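Nuclear movement protein (PDB 2O30) is of unknown function but may, like other CS-domain proteins, bind unfolded proteins in the cytoplasm. Local coordinates at residues Y7-I18 against N81-V89; K32-I40 against G52-L63. The protein carries 1 engineered substitution. All coordinates share one frame; numbering follows the deposited sequence.

Interaction 1: residues Y7-I18 against N81-V89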
loop_
_atom_site.group_PDB
_atom_site.type_symbol
_atom_site.label_atom_id
_atom_site.label_comp_id
_atom_site.label_asym_id
_atom_site.label_seq_id
_atom_site.Cartn_x
_atom_site.Cartn_y
_atom_site.Cartn_z
ATOM N N TYR A 7 4.529 -0.384 17.465
ATOM C CA TYR A 7 4.310 -1.821 17.212
ATOM C C TYR A 7 5.317 -2.627 18.024
ATOM O O TYR A 7 6.258 -2.064 18.584
ATOM C CB TYR A 7 4.532 -2.132 15.738
ATOM C CG TYR A 7 5.956 -1.846 15.299
ATOM C CD1 TYR A 7 6.316 -0.583 14.844
ATOM C CD2 TYR A 7 6.950 -2.839 15.369
ATOM C CE1 TYR A 7 7.628 -0.300 14.456
ATOM C CE2 TYR A 7 8.267 -2.562 14.985
ATOM C CZ TYR A 7 8.587 -1.291 14.528
ATOM O OH TYR A 7 9.869 -0.995 14.128
ATOM N N THR A 8 5.080 -3.928 18.102
ATOM C CA THR A 8 6.099 -4.860 18.604
ATOM C C THR A 8 6.277 -5.943 17.575
ATOM O O THR A 8 5.491 -6.075 16.647
ATOM C CB THR A 8 5.723 -5.492 19.956
ATOM O OG1 THR A 8 4.430 -6.112 19.890
ATOM C CG2 THR A 8 5.731 -4.417 21.064
ATOM N N TRP A 9 7.325 -6.737 17.736
ATOM C CA TRP A 9 7.495 -7.830 16.807
ATOM C C TRP A 9 8.220 -8.980 17.486
ATOM O O TRP A 9 8.866 -8.802 18.523
ATOM C CB TRP A 9 8.300 -7.374 15.571
ATOM C CG TRP A 9 9.760 -7.072 15.877
ATOM C CD1 TRP A 9 10.259 -5.950 16.469
ATOM C CD2 TRP A 9 10.900 -7.925 15.605
ATOM N NE1 TRP A 9 11.644 -6.040 16.587
ATOM C CE2 TRP A 9 12.051 -7.240 16.068
ATOM C CE3 TRP A 9 11.047 -9.198 15.015
ATOM C CZ2 TRP A 9 13.350 -7.792 15.972
ATOM C CZ3 TRP A 9 12.341 -9.734 14.894
ATOM C CH2 TRP A 9 13.461 -9.027 15.373
ATOM N N ASP A 10 8.115 -10.146 16.868
ATOM C CA ASP A 10 8.809 -11.339 17.350
ATOM C C ASP A 10 9.073 -12.226 16.149
ATOM O O ASP A 10 8.701 -11.887 15.030
ATOM C CB ASP A 10 7.993 -12.089 18.408
ATOM C CG ASP A 10 6.664 -12.581 17.888
ATOM O OD1 ASP A 10 6.604 -13.645 17.237
ATOM O OD2 ASP A 10 5.651 -11.914 18.158
ATOM N N GLN A 11 9.753 -13.345 16.382
ATOM C CA GLN A 11 10.170 -14.180 15.259
ATOM C C GLN A 11 10.250 -15.656 15.634
ATOM O O GLN A 11 10.499 -16.002 16.797
ATOM C CB GLN A 11 11.518 -13.703 14.707
ATOM C CG GLN A 11 12.712 -13.889 15.660
ATOM C CD GLN A 11 13.983 -13.346 15.064
ATOM O OE1 GLN A 11 14.337 -13.679 13.918
ATOM N NE2 GLN A 11 14.653 -12.470 15.802
ATOM N N GLU A 12 10.004 -16.492 14.635
ATOM C CA GLU A 12 10.347 -17.907 14.644
ATOM C C GLU A 12 11.523 -18.007 13.696
ATOM O O GLU A 12 11.828 -17.056 12.965
ATOM C CB GLU A 12 9.212 -18.751 14.075
ATOM C CG GLU A 12 7.843 -18.443 14.655
ATOM C CD GLU A 12 7.570 -19.182 15.934
ATOM O OE1 GLU A 12 8.430 -19.161 16.841
ATOM O OE2 GLU A 12 6.475 -19.787 16.035
ATOM N N LEU A 13 12.173 -19.168 13.650
ATOM C CA LEU A 13 13.291 -19.302 12.703
ATOM C C LEU A 13 12.927 -18.922 11.267
ATOM O O LEU A 13 13.728 -18.316 10.566
ATOM C CB LEU A 13 13.885 -20.719 12.769
ATOM C CG LEU A 13 15.176 -20.921 11.960
ATOM C CD1 LEU A 13 16.279 -19.935 12.329
ATOM C CD2 LEU A 13 15.653 -22.360 12.194
ATOM N N ASN A 14 11.690 -19.217 10.857
ATOM C CA ASN A 14 11.253 -19.023 9.484
ATOM C C ASN A 14 10.177 -17.937 9.292
ATOM O O ASN A 14 9.670 -17.788 8.188
ATOM C CB ASN A 14 10.706 -20.355 8.933
ATOM C CG ASN A 14 9.433 -20.822 9.634
ATOM O OD1 ASN A 14 9.203 -20.570 10.824
ATOM N ND2 ASN A 14 8.604 -21.561 8.892
ATOM N N GLU A 15 9.855 -17.183 10.351
ATOM C CA GLU A 15 8.691 -16.260 10.289
ATOM C C GLU A 15 8.915 -14.989 11.106
ATOM O O GLU A 15 9.614 -14.992 12.129
ATOM C CB GLU A 15 7.410 -16.947 10.783
ATOM C CG GLU A 15 6.890 -18.081 9.917
ATOM C CD GLU A 15 5.603 -18.691 10.465
ATOM O OE1 GLU A 15 4.992 -18.079 11.377
ATOM O OE2 GLU A 15 5.210 -19.783 9.963
ATOM N N ILE A 16 8.320 -13.901 10.629
ATOM C CA ILE A 16 8.313 -12.631 11.360
ATOM C C ILE A 16 6.849 -12.333 11.748
ATOM O O ILE A 16 5.976 -12.513 10.918
ATOM C CB ILE A 16 8.869 -11.505 10.465
ATOM C CG1 ILE A 16 10.401 -11.619 10.332
ATOM C CG2 ILE A 16 8.525 -10.093 11.003
ATOM C CD1 ILE A 16 11.215 -11.317 11.641
ATOM N N ASN A 17 6.624 -11.892 12.992
ATOM C CA ASN A 17 5.294 -11.493 13.469
ATOM C C ASN A 17 5.352 -10.064 13.969
ATOM O O ASN A 17 6.287 -9.693 14.687
ATOM C CB ASN A 17 4.833 -12.404 14.606
ATOM C CG ASN A 17 4.641 -13.838 14.154
ATOM O OD1 ASN A 17 3.777 -14.126 13.313
ATOM N ND2 ASN A 17 5.435 -14.744 14.717
ATOM N N ILE A 18 4.367 -9.256 13.572
ATOM C CA ILE A 18 4.307 -7.854 14.003
ATOM C C ILE A 18 2.928 -7.646 14.631
ATOM O O ILE A 18 1.942 -8.172 14.123
ATOM C CB ILE A 18 4.499 -6.893 12.837
ATOM C CG1 ILE A 18 5.896 -7.066 12.204
ATOM C CG2 ILE A 18 4.290 -5.410 13.276
ATOM C CD1 ILE A 18 5.997 -6.525 10.758
ATOM N N ASN A 81 15.929 -19.224 6.534
ATOM C CA ASN A 81 15.725 -19.602 7.936
ATOM C C ASN A 81 16.898 -19.181 8.828
ATOM O O ASN A 81 17.840 -19.945 9.042
ATOM C CB ASN A 81 15.454 -21.104 8.092
ATOM C CG ASN A 81 14.081 -21.513 7.593
ATOM O OD1 ASN A 81 13.266 -20.678 7.199
ATOM N ND2 ASN A 81 13.817 -22.817 7.603
ATOM N N GLU A 82 16.833 -17.964 9.354
ATOM C CA GLU A 82 17.906 -17.405 10.170
ATOM C C GLU A 82 17.280 -16.416 11.152
ATOM O O GLU A 82 16.248 -15.803 10.844
ATOM C CB GLU A 82 18.931 -16.688 9.275
ATOM C CG GLU A 82 18.450 -15.366 8.682
ATOM C CD GLU A 82 19.326 -14.841 7.553
ATOM O OE1 GLU A 82 20.518 -15.247 7.497
ATOM O OE2 GLU A 82 18.829 -14.019 6.740
ATOM N N TRP A 83 17.892 -16.271 12.323
ATOM C CA TRP A 83 17.440 -15.250 13.277
ATOM C C TRP A 83 17.778 -13.857 12.743
ATOM O O TRP A 83 18.812 -13.656 12.093
ATOM C CB TRP A 83 18.003 -15.474 14.696
ATOM C CG TRP A 83 17.800 -16.844 15.234
ATOM C CD1 TRP A 83 18.773 -17.769 15.512
ATOM C CD2 TRP A 83 16.560 -17.464 15.538
ATOM N NE1 TRP A 83 18.212 -18.917 15.987
ATOM C CE2 TRP A 83 16.847 -18.761 16.016
ATOM C CE3 TRP A 83 15.216 -17.048 15.466
ATOM C CZ2 TRP A 83 15.850 -19.647 16.430
ATOM C CZ3 TRP A 83 14.230 -17.935 15.873
ATOM C CH2 TRP A 83 14.549 -19.225 16.330
ATOM N N TRP A 84 16.889 -12.896 12.997
ATOM C CA TRP A 84 17.124 -11.495 12.640
ATOM C C TRP A 84 17.458 -10.725 13.906
ATOM O O TRP A 84 16.737 -10.842 14.901
ATOM C CB TRP A 84 15.843 -10.864 12.073
ATOM C CG TRP A 84 15.374 -11.375 10.741
ATOM C CD1 TRP A 84 15.703 -12.566 10.117
ATOM C CD2 TRP A 84 14.459 -10.704 9.871
ATOM N NE1 TRP A 84 15.045 -12.652 8.901
ATOM C CE2 TRP A 84 14.277 -11.526 8.732
ATOM C CE3 TRP A 84 13.770 -9.479 9.944
ATOM C CZ2 TRP A 84 13.427 -11.163 7.674
ATOM C CZ3 TRP A 84 12.937 -9.113 8.889
ATOM C CH2 TRP A 84 12.774 -9.957 7.766
ATOM N N ASP A 85 18.534 -9.941 13.858
ATOM C CA ASP A 85 18.914 -9.038 14.953
ATOM C C ASP A 85 17.911 -7.901 15.198
ATOM O O ASP A 85 17.754 -7.426 16.333
ATOM C CB ASP A 85 20.280 -8.396 14.656
ATOM C CG ASP A 85 21.447 -9.355 14.837
ATOM O OD1 ASP A 85 21.239 -10.555 15.141
ATOM O OD2 ASP A 85 22.595 -8.888 14.670
ATOM N N SER A 86 17.274 -7.437 14.122
ATOM C CA SER A 86 16.300 -6.351 14.210
ATOM C C SER A 86 15.226 -6.602 13.151
ATOM O O SER A 86 15.427 -7.412 12.244
ATOM C CB SER A 86 16.978 -4.992 14.023
ATOM O OG SER A 86 17.497 -4.843 12.708
ATOM N N LEU A 87 14.084 -5.925 13.271
ATOM C CA LEU A 87 13.014 -6.088 12.288
ATOM C C LEU A 87 13.372 -5.348 11.010
ATOM O O LEU A 87 13.154 -5.854 9.911
ATOM C CB LEU A 87 11.712 -5.506 12.834
ATOM C CG LEU A 87 10.509 -5.578 11.892
ATOM C CD1 LEU A 87 10.127 -7.044 11.606
ATOM C CD2 LEU A 87 9.328 -4.831 12.525
ATOM N N LEU A 88 13.932 -4.154 11.176
ATOM C CA LEU A 88 14.158 -3.231 10.064
ATOM C C LEU A 88 15.649 -2.962 9.852
ATOM O O LEU A 88 16.472 -3.221 10.747
ATOM C CB LEU A 88 13.418 -1.919 10.309
ATOM C CG LEU A 88 11.903 -1.985 10.528
ATOM C CD1 LEU A 88 11.347 -0.583 10.804
ATOM C CD2 LEU A 88 11.211 -2.615 9.342
ATOM N N VAL A 89 15.978 -2.459 8.665
ATOM C CA VAL A 89 17.363 -2.132 8.275
ATOM C C VAL A 89 18.056 -1.151 9.221
ATOM O O VAL A 89 17.424 -0.286 9.831
ATOM C CB VAL A 89 17.416 -1.602 6.823
ATOM C CG1 VAL A 89 18.668 -0.742 6.575
ATOM C CG2 VAL A 89 17.352 -2.759 5.840
HETATM O O HOH W 1 14.192 -4.291 16.117
#
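Three tryptophan rings meet aliphatic carbons face-on. Leu87 CB sits over the centre of the Trp9 five-membered ring, 3.6 Å from its centroid and 7° off the normal. Trp84 O lies at the edge of this indole, in its plane. Leu13 CD1 stands over the Trp83 six-membered ring, and Gln11 OE1 is at the edge of that ring. The third indole, Trp84, takes Ile16 on one face: CG1 is over the six-membered ring and CD1 is offset toward the rim, 3.6 Å from Trp84 CE3.

Gln11 grips the backbone of Trp84 with both ends of its amide. Trp84 N donates to Gln11 OE1 (2.8 Å), and Gln11 NE2 donates to Trp84 O (2.8 Å). Both bonds are nearly straight and lie on lone pairs in the carbonyl planes. The chain of Gln11 is extended beyond CG (chi2 -178°), which carries the amide across to the 81-89 segment. Gln11 OE1 has a further donor, Lys78 NZ, and the same lysine makes a cation-pi contact with Trp84.

Leu87 fills the other end. Its CD1 presses on Ile16 CG2 at 3.5 Å, a tight contact. Its CD2 meets Tyr7 CE2 at 3.5 Å. A water accepts from Leu87 N and, weakly, from Trp9 NE1.

Strands 8-12 and 15-18 form a beta hairpin, closed by a type I turn from Glu12 to Glu15. The irregular 81-89 segment, the last modelled part of the chain, follows strand 71-78. It packs on the hairpin face that carries Tyr7, Trp9, Gln11, Ile16 and Ile18, in a beta sandwich of the CS (p23/NudC-like) type.

Interaction 2: residues K32-I40 against G52-L63. Engineered in segment 32-40: Met35 (natural residue Ile).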
loop_
_atom_site.group_PDB
_atom_site.type_symbol
_atom_site.label_atom_id
_atom_site.label_comp_id
_atom_site.label_asym_id
_atom_site.label_seq_id
_atom_site.Cartn_x
_atom_site.Cartn_y
_atom_site.Cartn_z
ATOM N N LYS A 32 -4.146 -0.572 6.643
ATOM C CA LYS A 32 -3.551 -0.638 5.319
ATOM C C LYS A 32 -2.150 -1.218 5.437
ATOM O O LYS A 32 -1.319 -0.659 6.125
ATOM C CB LYS A 32 -3.510 0.756 4.701
ATOM C CG LYS A 32 -4.908 1.304 4.346
ATOM C CD LYS A 32 -4.789 2.691 3.686
ATOM C CE LYS A 32 -6.138 3.193 3.128
ATOM N NZ LYS A 32 -7.203 2.144 3.124
ATOM N N ILE A 33 -1.906 -2.341 4.765
ATOM C CA ILE A 33 -0.603 -3.032 4.839
ATOM C C ILE A 33 -0.137 -3.347 3.414
ATOM O O ILE A 33 -0.886 -3.929 2.622
ATOM C CB ILE A 33 -0.697 -4.332 5.678
ATOM C CG1 ILE A 33 -1.167 -3.998 7.094
ATOM C CG2 ILE A 33 0.664 -5.052 5.720
ATOM C CD1 ILE A 33 -1.566 -5.203 7.963
ATOM N N ARG A 34 1.082 -2.928 3.091
ATOM C CA ARG A 34 1.702 -3.224 1.791
ATOM C C ARG A 34 3.161 -3.632 2.005
ATOM O O ARG A 34 3.885 -2.942 2.710
ATOM C CB ARG A 34 1.683 -1.990 0.892
ATOM C CG ARG A 34 2.354 -2.188 -0.475
ATOM C CD ARG A 34 2.259 -0.947 -1.375
ATOM N NE ARG A 34 3.056 0.187 -0.907
ATOM C CZ ARG A 34 2.564 1.367 -0.529
ATOM N NH1 ARG A 34 1.264 1.605 -0.564
ATOM N NH2 ARG A 34 3.381 2.329 -0.125
HETATM N N MSE A 35 3.581 -4.725 1.371
HETATM C CA MSE A 35 4.986 -5.049 1.277
HETATM C C MSE A 35 5.314 -5.212 -0.203
HETATM O O MSE A 35 4.581 -5.896 -0.921
HETATM C CB MSE A 35 5.301 -6.343 2.036
HETATM C CG MSE A 35 5.198 -6.258 3.550
HETATM SE SE MSE A 35 6.013 -7.708 4.319
HETATM C CE MSE A 35 7.619 -7.367 3.663
ATOM N N VAL A 36 6.396 -4.574 -0.642
ATOM C CA VAL A 36 6.955 -4.760 -1.979
ATOM C C VAL A 36 8.457 -4.955 -1.797
ATOM O O VAL A 36 9.153 -4.057 -1.295
ATOM C CB VAL A 36 6.709 -3.540 -2.907
ATOM C CG1 VAL A 36 7.268 -3.812 -4.314
ATOM C CG2 VAL A 36 5.225 -3.231 -2.988
ATOM N N GLY A 37 8.941 -6.117 -2.209
ATOM C CA GLY A 37 10.321 -6.500 -1.912
ATOM C C GLY A 37 10.482 -6.534 -0.399
ATOM O O GLY A 37 9.748 -7.256 0.292
ATOM N N LYS A 38 11.419 -5.737 0.114
ATOM C CA LYS A 38 11.648 -5.646 1.562
ATOM C C LYS A 38 10.967 -4.437 2.178
ATOM O O LYS A 38 10.960 -4.295 3.397
ATOM C CB LYS A 38 13.150 -5.617 1.899
ATOM C CG LYS A 38 13.874 -6.899 1.553
ATOM C CD LYS A 38 15.138 -7.054 2.396
ATOM C CE LYS A 38 16.118 -5.918 2.194
ATOM N NZ LYS A 38 17.095 -5.822 3.327
ATOM N N LYS A 39 10.409 -3.570 1.329
ATOM C CA LYS A 39 9.750 -2.336 1.755
ATOM C C LYS A 39 8.420 -2.676 2.402
ATOM O O LYS A 39 7.631 -3.442 1.860
ATOM C CB LYS A 39 9.526 -1.395 0.561
ATOM C CG LYS A 39 10.799 -0.970 -0.185
ATOM C CD LYS A 39 11.625 0.037 0.614
ATOM C CE LYS A 39 12.946 0.378 -0.097
ATOM N NZ LYS A 39 13.951 0.932 0.873
ATOM N N ILE A 40 8.178 -2.111 3.574
ATOM C CA ILE A 40 6.958 -2.388 4.304
ATOM C C ILE A 40 6.309 -1.065 4.732
ATOM O O ILE A 40 6.971 -0.154 5.209
ATOM C CB ILE A 40 7.246 -3.295 5.522
ATOM C CG1 ILE A 40 5.970 -3.512 6.359
ATOM C CG2 ILE A 40 8.413 -2.726 6.336
ATOM C CD1 ILE A 40 6.179 -4.438 7.571
ATOM N N GLY A 52 9.293 1.360 6.456
ATOM C CA GLY A 52 10.718 1.063 6.383
ATOM C C GLY A 52 11.045 -0.102 5.497
ATOM O O GLY A 52 10.287 -0.447 4.587
ATOM N N GLU A 53 12.195 -0.712 5.764
ATOM C CA GLU A 53 12.662 -1.824 4.977
ATOM C C GLU A 53 13.018 -2.933 5.942
ATOM O O GLU A 53 13.737 -2.697 6.911
ATOM C CB GLU A 53 13.894 -1.409 4.169
ATOM C CG GLU A 53 14.440 -2.485 3.270
ATOM C CD GLU A 53 15.356 -1.914 2.201
ATOM O OE1 GLU A 53 16.373 -1.277 2.564
ATOM O OE2 GLU A 53 15.046 -2.097 0.999
ATOM N N LEU A 54 12.496 -4.128 5.684
ATOM C CA LEU A 54 12.742 -5.273 6.545
ATOM C C LEU A 54 14.221 -5.630 6.451
ATOM O O LEU A 54 14.841 -5.396 5.418
ATOM C CB LEU A 54 11.895 -6.463 6.116
ATOM C CG LEU A 54 10.391 -6.365 6.424
ATOM C CD1 LEU A 54 9.725 -7.693 6.086
ATOM C CD2 LEU A 54 10.159 -6.050 7.874
ATOM N N LEU A 55 14.768 -6.192 7.521
ATOM C CA LEU A 55 16.197 -6.515 7.563
ATOM C C LEU A 55 16.622 -7.507 6.473
ATOM O O LEU A 55 17.710 -7.365 5.871
ATOM C CB LEU A 55 16.576 -7.049 8.952
ATOM C CG LEU A 55 18.088 -7.289 9.139
ATOM C CD1 LEU A 55 18.871 -6.018 8.912
ATOM C CD2 LEU A 55 18.343 -7.837 10.515
ATOM N N HIS A 56 15.792 -8.520 6.231
ATOM C CA HIS A 56 16.060 -9.526 5.201
ATOM C C HIS A 56 14.808 -9.806 4.377
ATOM O O HIS A 56 13.705 -9.349 4.714
ATOM C CB HIS A 56 16.549 -10.842 5.815
ATOM C CG HIS A 56 17.779 -10.694 6.657
ATOM N ND1 HIS A 56 19.014 -10.397 6.122
ATOM C CD2 HIS A 56 17.958 -10.783 7.996
ATOM C CE1 HIS A 56 19.904 -10.317 7.096
ATOM N NE2 HIS A 56 19.290 -10.545 8.243
ATOM N N GLU A 57 14.985 -10.579 3.313
ATOM C CA GLU A 57 13.902 -10.896 2.398
ATOM C C GLU A 57 12.821 -11.789 3.005
ATOM O O GLU A 57 13.091 -12.698 3.810
ATOM C CB GLU A 57 14.460 -11.476 1.083
ATOM C CG GLU A 57 15.138 -10.385 0.249
ATOM C CD GLU A 57 15.666 -10.859 -1.094
ATOM O OE1 GLU A 57 14.975 -11.637 -1.793
ATOM O OE2 GLU A 57 16.780 -10.425 -1.460
ATOM N N VAL A 58 11.574 -11.482 2.634
ATOM C CA VAL A 58 10.439 -12.321 3.008
ATOM C C VAL A 58 9.659 -12.759 1.770
ATOM O O VAL A 58 9.804 -12.169 0.696
ATOM C CB VAL A 58 9.497 -11.595 3.997
ATOM C CG1 VAL A 58 10.253 -11.295 5.299
ATOM C CG2 VAL A 58 8.973 -10.310 3.387
ATOM N N ASP A 59 8.861 -13.807 1.925
ATOM C CA ASP A 59 7.938 -14.225 0.885
ATOM C C ASP A 59 6.699 -13.316 0.954
ATOM O O ASP A 59 5.797 -13.564 1.739
ATOM C CB ASP A 59 7.553 -15.686 1.093
ATOM C CG ASP A 59 6.549 -16.185 0.058
ATOM O OD1 ASP A 59 6.152 -15.405 -0.834
ATOM O OD2 ASP A 59 6.152 -17.361 0.149
ATOM N N VAL A 60 6.671 -12.264 0.146
ATOM C CA VAL A 60 5.597 -11.263 0.256
ATOM C C VAL A 60 4.204 -11.886 0.070
ATOM O O VAL A 60 3.237 -11.470 0.730
ATOM C CB VAL A 60 5.836 -10.026 -0.647
ATOM C CG1 VAL A 60 4.598 -9.131 -0.679
ATOM C CG2 VAL A 60 7.022 -9.225 -0.138
ATOM N N SER A 61 4.112 -12.913 -0.777
ATOM C CA SER A 61 2.842 -13.638 -0.978
ATOM C C SER A 61 2.281 -14.320 0.285
ATOM O O SER A 61 1.079 -14.585 0.374
ATOM C CB SER A 61 2.963 -14.654 -2.130
ATOM O OG SER A 61 3.641 -15.829 -1.715
ATOM N N SER A 62 3.144 -14.581 1.266
ATOM C CA SER A 62 2.748 -15.287 2.480
ATOM C C SER A 62 2.169 -14.341 3.534
ATOM O O SER A 62 1.672 -14.801 4.578
ATOM C CB SER A 62 3.940 -16.031 3.088
ATOM O OG SER A 62 4.844 -15.108 3.697
ATOM N N LEU A 63 2.274 -13.046 3.266
ATOM C CA LEU A 63 1.807 -11.990 4.194
ATOM C C LEU A 63 0.349 -12.203 4.585
ATOM O O LEU A 63 -0.505 -12.398 3.724
ATOM C CB LEU A 63 1.972 -10.612 3.555
ATOM C CG LEU A 63 1.547 -9.377 4.353
ATOM C CD1 LEU A 63 2.288 -9.330 5.653
ATOM C CD2 LEU A 63 1.810 -8.113 3.528
HETATM O O HOH W 2 11.232 -9.542 0.637
HETATM O O HOH W 3 13.493 -4.172 -1.350
#
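Met35, an engineered selenomethionine, brings its end methyl up against Leu54 and Val58. Its CE is 3.2 Å from Leu54 CD1 and 3.3 Å from Val58 CG2. These are too short for relaxed contacts, so the exact place of CE is doubtful. The packing is surer further back: Met35 CG touches Leu63 CD2, which also meets Ile33 CG2, and Met35 CB touches Val60 CG1.

Lys38 is also closely packed. It reaches into the curve of residues 53-57. A bend at chi3 (-60°) helps bring NZ to two carbonyls: Leu54 O at 3.1 Å, in the carbonyl plane, and Leu55 O at 3.0 Å, from above the plane.

The backbones pair at Ile40 and Gly52, with Ile40 N to Gly52 O at 2.9 Å. Leu54 N donates to Lys38 O.

The exposed side is looser. Lys39 NZ and Glu53 OE2 (3.2 Å) form a salt bridge whose hydrogen bond is weak. One water links Gly37 O, weakly, to Val58 N. Another accepts from Lys38 N and reaches Glu53 OE2 weakly.

The CB of Arg34 points away. Its guanidinium hydrogen-bonds Trp65 O and makes cation-pi contacts with Trp64 and Trp65 of the second subunit; NH2 also bonds a DTT, probably from the crystallisation liquor. The contact joins the two sheets of the CS sandwich: the type II' turn Val36-Lys39 links strands 31-36 and 39-44, while Ile33, Val58 and Leu63 touch strand 71-78.

In the fold
The chain begins with the hairpin of residues 7-18, which waits for its partner until residues 81-89. Interaction 1 therefore closes a long loop around most of the domain. Interaction 2 is nested within it. It closes a short loop, from 32-40 through strand 47-51 to 52-63, and ties the three-stranded sheet to the crossing into the larger sheet. The chain then passes through strands 63-68 and 71-78 to reach residues 81-89, where the model ends. There the two contacts touch through two backbone hydrogen bonds, Leu55 N to Leu87 O and Val89 N to Glu53 O. The 52-57 loop thus lies between the two contacts and joins them.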